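Local coordinates for protein MdcA (Pseudomonas aeruginosa, PDB 5VIT) that serves as the alpha subunit of malonate decarboxylase, probably a transferase that exchanges acetyl for malonate on the acyl carrier protein, at residues P230-M243 and I519-S533. Residues are numbered along the deposited sequence; the frame is centred on the assembly and turned at random.
Sequences PRHIKPVHVLMAMM and IRRTDASRELLAAKS
R526 NH2 reaches P230 O at 2.9 Å through a weak, bent bond and R231 O through a longer weak one; NH2 also bonds K532 O of its own segment, 3.1 Å away, in the guanidinium plane and nearly straight at 166°. On the same guanidinium, NE makes another weak bond, 3.1 Å to I233 O. The arginine chain is bent at chi3 (98°), which turns the guanidinium toward the carbonyls, and one head group ties three carbonyls of the turn before helix 235-250 to the chain leading into helix 534-540. One face of the guanidinium is covered by L529 CD1, 4.0 Å above its centre; the same methyl also meets I233 CB, joining the polar cluster to the apolar packing beyond.

This illustrates how a long, largely irregular segment can be held by docking along a helix. The helix leads into strand 256-259 of the mixed sheet, and 519-533 follows an edge strand of that sheet within this chain, 511-512, running back along the helix past its start. V238 CG1 rests against L528 CD1 (3.7 Å). That leucine methyl lies equally close, 3.7 Å, to M242 SD, the two side chains crossing at about a right angle. M242 bends at chi3 (84°), bringing CE also beside L528 and I519 CG2. The methyl of A524 sits over P235 O and L239 CB together, its CB 3.6 Å from the latter. Further along, I519 CD1 lies 3.8 Å from M242 CB and also touches M243 CG. Y275 of helix 263-278 packs on both M242 and I519. L87 of the neighbouring MdcC chain covers P235 and L239, so helix 235-250 also takes part in the interface with MdcC.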
loop_
_atom_site.group_PDB
_atom_site.type_symbol
_atom_site.label_atom_id
_atom_site.label_comp_id
_atom_site.label_asym_id
_atom_site.label_seq_id
_atom_site.Cartn_x
_atom_site.Cartn_y
_atom_site.Cartn_z
ATOM N N PRO A 230 -18.472 14.835 -15.345
ATOM C CA PRO A 230 -18.073 14.671 -13.941
ATOM C C PRO A 230 -19.189 14.112 -13.042
ATOM O O PRO A 230 -18.899 13.606 -11.947
ATOM C CB PRO A 230 -17.674 16.086 -13.502
ATOM C CG PRO A 230 -17.898 16.986 -14.666
ATOM C CD PRO A 230 -18.195 16.180 -15.871
ATOM N N ARG A 231 -20.433 14.175 -13.511
ATOM C CA ARG A 231 -21.552 13.598 -12.782
ATOM C C ARG A 231 -21.343 12.106 -12.552
ATOM O O ARG A 231 -21.815 11.567 -11.561
ATOM C CB ARG A 231 -22.877 13.832 -13.528
ATOM C CG ARG A 231 -23.522 15.203 -13.280
ATOM C CD ARG A 231 -24.185 15.251 -11.906
ATOM N NE ARG A 231 -24.829 16.524 -11.562
ATOM C CZ ARG A 231 -25.909 17.019 -12.167
ATOM N NH1 ARG A 231 -26.454 16.377 -13.195
ATOM N NH2 ARG A 231 -26.438 18.176 -11.758
ATOM N N HIS A 232 -20.630 11.429 -13.450
ATOM C CA HIS A 232 -20.496 9.980 -13.314
ATOM C C HIS A 232 -19.305 9.542 -12.468
ATOM O O HIS A 232 -19.066 8.347 -12.310
ATOM C CB HIS A 232 -20.412 9.318 -14.690
ATOM C CG HIS A 232 -21.682 9.409 -15.478
ATOM N ND1 HIS A 232 -22.084 10.564 -16.117
ATOM C CD2 HIS A 232 -22.646 8.491 -15.723
ATOM C CE1 HIS A 232 -23.237 10.353 -16.724
ATOM N NE2 HIS A 232 -23.599 9.101 -16.503
ATOM N N ILE A 233 -18.570 10.493 -11.910
ATOM C CA ILE A 233 -17.432 10.134 -11.072
ATOM C C ILE A 233 -17.912 9.794 -9.658
ATOM O O ILE A 233 -18.631 10.575 -9.038
ATOM C CB ILE A 233 -16.374 11.267 -11.067
ATOM C CG1 ILE A 233 -15.842 11.453 -12.496
ATOM C CG2 ILE A 233 -15.231 10.967 -10.115
ATOM C CD1 ILE A 233 -14.805 12.531 -12.647
ATOM N N LYS A 234 -17.526 8.611 -9.178
ATOM C CA LYS A 234 -17.935 8.094 -7.868
ATOM C C LYS A 234 -16.786 8.140 -6.868
ATOM O O LYS A 234 -15.612 8.255 -7.254
ATOM C CB LYS A 234 -18.439 6.640 -7.970
ATOM C CG LYS A 234 -19.074 6.233 -9.281
ATOM C CD LYS A 234 -19.116 4.690 -9.411
ATOM C CE LYS A 234 -20.047 4.258 -10.541
ATOM N NZ LYS A 234 -19.417 3.218 -11.411
ATOM N N PRO A 235 -17.115 8.038 -5.572
ATOM C CA PRO A 235 -16.091 8.016 -4.523
ATOM C C PRO A 235 -14.945 7.014 -4.748
ATOM O O PRO A 235 -13.809 7.359 -4.411
ATOM C CB PRO A 235 -16.895 7.652 -3.251
ATOM C CG PRO A 235 -18.376 7.816 -3.631
ATOM C CD PRO A 235 -18.444 8.361 -5.026
ATOM N N VAL A 236 -15.214 5.823 -5.288
ATOM C CA VAL A 236 -14.136 4.855 -5.533
ATOM C C VAL A 236 -13.111 5.400 -6.554
ATOM O O VAL A 236 -11.902 5.178 -6.403
ATOM C CB VAL A 236 -14.681 3.487 -6.018
ATOM C CG1 VAL A 236 -15.452 3.618 -7.329
ATOM C CG2 VAL A 236 -13.550 2.488 -6.162
ATOM N N HIS A 237 -13.582 6.146 -7.558
ATOM C CA HIS A 237 -12.679 6.812 -8.503
ATOM C C HIS A 237 -11.775 7.794 -7.767
ATOM O O HIS A 237 -10.545 7.816 -7.940
ATOM C CB HIS A 237 -13.455 7.566 -9.566
ATOM C CG HIS A 237 -14.327 6.701 -10.413
ATOM N ND1 HIS A 237 -15.580 7.096 -10.831
ATOM C CD2 HIS A 237 -14.129 5.468 -10.933
ATOM C CE1 HIS A 237 -16.117 6.141 -11.569
ATOM N NE2 HIS A 237 -15.258 5.141 -11.645
ATOM N N VAL A 238 -12.408 8.622 -6.950
ATOM C CA VAL A 238 -11.704 9.648 -6.204
ATOM C C VAL A 238 -10.633 9.035 -5.305
ATOM O O VAL A 238 -9.533 9.579 -5.193
ATOM C CB VAL A 238 -12.693 10.496 -5.373
ATOM C CG1 VAL A 238 -11.950 11.547 -4.570
ATOM C CG2 VAL A 238 -13.698 11.160 -6.307
ATOM N N LEU A 239 -10.950 7.893 -4.698
ATOM C CA LEU A 239 -9.997 7.163 -3.868
ATOM C C LEU A 239 -8.768 6.738 -4.686
ATOM O O LEU A 239 -7.638 7.005 -4.278
ATOM C CB LEU A 239 -10.653 5.942 -3.227
ATOM C CG LEU A 239 -9.755 5.034 -2.371
ATOM C CD1 LEU A 239 -8.856 5.797 -1.371
ATOM C CD2 LEU A 239 -10.631 4.027 -1.636
ATOM N N MET A 240 -8.988 6.106 -5.839
ATOM C CA MET A 240 -7.875 5.721 -6.704
ATOM C C MET A 240 -7.084 6.965 -7.151
ATOM O O MET A 240 -5.848 6.974 -7.145
ATOM C CB MET A 240 -8.388 4.927 -7.915
ATOM C CG MET A 240 -9.043 3.611 -7.524
ATOM S SD MET A 240 -9.416 2.530 -8.918
ATOM C CE MET A 240 -10.743 3.378 -9.761
ATOM N N ALA A 241 -7.818 8.021 -7.501
ATOM C CA ALA A 241 -7.224 9.288 -7.929
ATOM C C ALA A 241 -6.349 9.917 -6.838
ATOM O O ALA A 241 -5.285 10.454 -7.140
ATOM C CB ALA A 241 -8.308 10.244 -8.348
ATOM N N MET A 242 -6.791 9.836 -5.579
ATOM C CA MET A 242 -6.003 10.342 -4.456
ATOM C C MET A 242 -4.681 9.575 -4.339
ATOM O O MET A 242 -3.609 10.171 -4.119
ATOM C CB MET A 242 -6.779 10.237 -3.134
ATOM C CG MET A 242 -7.991 11.155 -3.008
ATOM S SD MET A 242 -9.050 10.725 -1.582
ATOM C CE MET A 242 -8.182 11.591 -0.270
ATOM N N MET A 243 -4.759 8.253 -4.481
ATOM C CA MET A 243 -3.564 7.417 -4.343
ATOM C C MET A 243 -2.611 7.609 -5.532
ATOM O O MET A 243 -1.388 7.513 -5.375
ATOM C CB MET A 243 -3.952 5.941 -4.183
ATOM C CG MET A 243 -4.940 5.700 -3.041
ATOM S SD MET A 243 -5.382 3.948 -2.924
ATOM C CE MET A 243 -3.777 3.378 -2.459
ATOM N N ILE A 519 -3.740 8.428 3.665
ATOM C CA ILE A 519 -5.082 8.598 3.127
ATOM C C ILE A 519 -6.077 7.738 3.896
ATOM O O ILE A 519 -5.865 6.534 4.045
ATOM C CB ILE A 519 -5.145 8.210 1.629
ATOM C CG1 ILE A 519 -4.384 9.222 0.763
ATOM C CG2 ILE A 519 -6.580 8.085 1.180
ATOM C CD1 ILE A 519 -4.264 8.787 -0.717
ATOM N N ARG A 520 -7.157 8.343 4.378
ATOM C CA ARG A 520 -8.237 7.580 4.999
ATOM C C ARG A 520 -9.286 7.274 3.941
ATOM O O ARG A 520 -9.819 8.197 3.335
ATOM C CB ARG A 520 -8.854 8.360 6.166
ATOM C CG ARG A 520 -9.733 7.526 7.103
ATOM C CD ARG A 520 -10.652 8.418 7.971
ATOM N NE ARG A 520 -9.927 9.513 8.628
ATOM C CZ ARG A 520 -10.504 10.593 9.157
ATOM N NH1 ARG A 520 -11.823 10.747 9.109
ATOM N NH2 ARG A 520 -9.757 11.531 9.730
ATOM N N ARG A 521 -9.585 5.994 3.717
ATOM C CA ARG A 521 -10.489 5.595 2.628
ATOM C C ARG A 521 -11.797 6.386 2.602
ATOM O O ARG A 521 -12.239 6.835 1.540
ATOM C CB ARG A 521 -10.832 4.109 2.714
ATOM C CG ARG A 521 -9.716 3.226 3.184
ATOM C CD ARG A 521 -10.146 1.781 3.118
ATOM N NE ARG A 521 -9.983 1.294 1.767
ATOM C CZ ARG A 521 -8.941 0.572 1.374
ATOM N NH1 ARG A 521 -7.992 0.213 2.254
ATOM N NH2 ARG A 521 -8.857 0.195 0.104
ATOM N N THR A 522 -12.410 6.553 3.772
ATOM C CA THR A 522 -13.696 7.242 3.877
ATOM C C THR A 522 -13.610 8.737 3.537
ATOM O O THR A 522 -14.641 9.383 3.336
ATOM C CB THR A 522 -14.301 7.074 5.291
ATOM O OG1 THR A 522 -13.343 7.485 6.272
ATOM C CG2 THR A 522 -14.678 5.603 5.537
ATOM N N ASP A 523 -12.397 9.288 3.456
ATOM C CA ASP A 523 -12.251 10.676 2.997
ATOM C C ASP A 523 -12.546 10.849 1.498
ATOM O O ASP A 523 -12.812 11.959 1.036
ATOM C CB ASP A 523 -10.843 11.207 3.290
ATOM C CG ASP A 523 -10.633 11.558 4.766
ATOM O OD1 ASP A 523 -11.601 11.503 5.566
ATOM O OD2 ASP A 523 -9.490 11.905 5.121
ATOM N N ALA A 524 -12.489 9.757 0.736
ATOM C CA ALA A 524 -12.767 9.830 -0.701
ATOM C C ALA A 524 -14.229 10.129 -0.958
ATOM O O ALA A 524 -15.095 9.327 -0.605
ATOM C CB ALA A 524 -12.385 8.536 -1.389
ATOM N N SER A 525 -14.506 11.274 -1.578
ATOM C CA SER A 525 -15.866 11.593 -1.989
ATOM C C SER A 525 -15.907 12.641 -3.090
ATOM O O SER A 525 -14.898 13.275 -3.405
ATOM C CB SER A 525 -16.693 12.077 -0.796
ATOM O OG SER A 525 -16.428 13.431 -0.523
ATOM N N ARG A 526 -17.095 12.815 -3.657
ATOM C CA ARG A 526 -17.329 13.811 -4.688
ATOM C C ARG A 526 -17.016 15.227 -4.236
ATOM O O ARG A 526 -16.728 16.083 -5.074
ATOM C CB ARG A 526 -18.773 13.737 -5.182
ATOM C CG ARG A 526 -19.109 12.429 -5.891
ATOM C CD ARG A 526 -20.505 12.448 -6.490
ATOM N NE ARG A 526 -20.495 12.770 -7.913
ATOM C CZ ARG A 526 -20.536 14.003 -8.392
ATOM N NH1 ARG A 526 -20.576 15.023 -7.560
ATOM N NH2 ARG A 526 -20.529 14.225 -9.688
ATOM N N GLU A 527 -17.047 15.486 -2.929
ATOM C CA GLU A 527 -16.747 16.834 -2.434
ATOM C C GLU A 527 -15.335 17.293 -2.823
ATOM O O GLU A 527 -15.088 18.493 -2.916
ATOM C CB GLU A 527 -16.919 16.923 -0.909
ATOM C CG GLU A 527 -18.319 16.610 -0.420
ATOM C CD GLU A 527 -18.333 15.863 0.913
ATOM O OE1 GLU A 527 -17.350 15.978 1.688
ATOM O OE2 GLU A 527 -19.336 15.158 1.185
ATOM N N LEU A 528 -14.419 16.347 -3.049
ATOM C CA LEU A 528 -13.076 16.689 -3.544
ATOM C C LEU A 528 -13.059 17.132 -5.016
ATOM O O LEU A 528 -12.084 17.741 -5.471
ATOM C CB LEU A 528 -12.126 15.504 -3.375
ATOM C CG LEU A 528 -11.789 15.090 -1.941
ATOM C CD1 LEU A 528 -10.807 13.914 -1.915
ATOM C CD2 LEU A 528 -11.256 16.285 -1.137
ATOM N N LEU A 529 -14.112 16.819 -5.770
ATOM C CA LEU A 529 -14.150 17.210 -7.182
ATOM C C LEU A 529 -14.289 18.730 -7.294
ATOM O O LEU A 529 -15.254 19.302 -6.797
ATOM C CB LEU A 529 -15.302 16.513 -7.931
ATOM C CG LEU A 529 -15.282 14.976 -8.014
ATOM C CD1 LEU A 529 -16.515 14.414 -8.745
ATOM C CD2 LEU A 529 -14.014 14.505 -8.689
ATOM N N ALA A 530 -13.322 19.361 -7.957
ATOM C CA ALA A 530 -13.301 20.801 -8.167
ATOM C C ALA A 530 -14.507 21.271 -8.969
ATOM O O ALA A 530 -14.999 22.384 -8.766
ATOM C CB ALA A 530 -12.025 21.208 -8.867
ATOM N N ALA A 531 -14.971 20.431 -9.892
ATOM C CA ALA A 531 -16.242 20.674 -10.566
ATOM C C ALA A 531 -17.091 19.405 -10.509
ATOM O O ALA A 531 -16.570 18.312 -10.728
ATOM C CB ALA A 531 -16.014 21.106 -11.996
ATOM N N LYS A 532 -18.386 19.545 -10.230
ATOM C CA LYS A 532 -19.267 18.383 -10.008
ATOM C C LYS A 532 -20.077 17.969 -11.228
ATOM O O LYS A 532 -20.745 16.927 -11.212
ATOM C CB LYS A 532 -20.248 18.663 -8.869
ATOM C CG LYS A 532 -19.790 18.184 -7.505
ATOM C CD LYS A 532 -18.983 19.209 -6.860
ATOM C CE LYS A 532 -18.631 18.827 -5.456
ATOM N NZ LYS A 532 -17.605 19.793 -5.033
ATOM N N SER A 533 -20.025 18.786 -12.277
ATOM C CA SER A 533 -20.938 18.647 -13.412
ATOM C C SER A 533 -20.379 19.372 -14.621
ATOM O O SER A 533 -19.469 20.182 -14.488
ATOM C CB SER A 533 -22.312 19.226 -13.077
ATOM O OG SER A 533 -22.184 20.626 -12.844
HETATM O O HOH W 1 -23.703 17.476 -9.652
#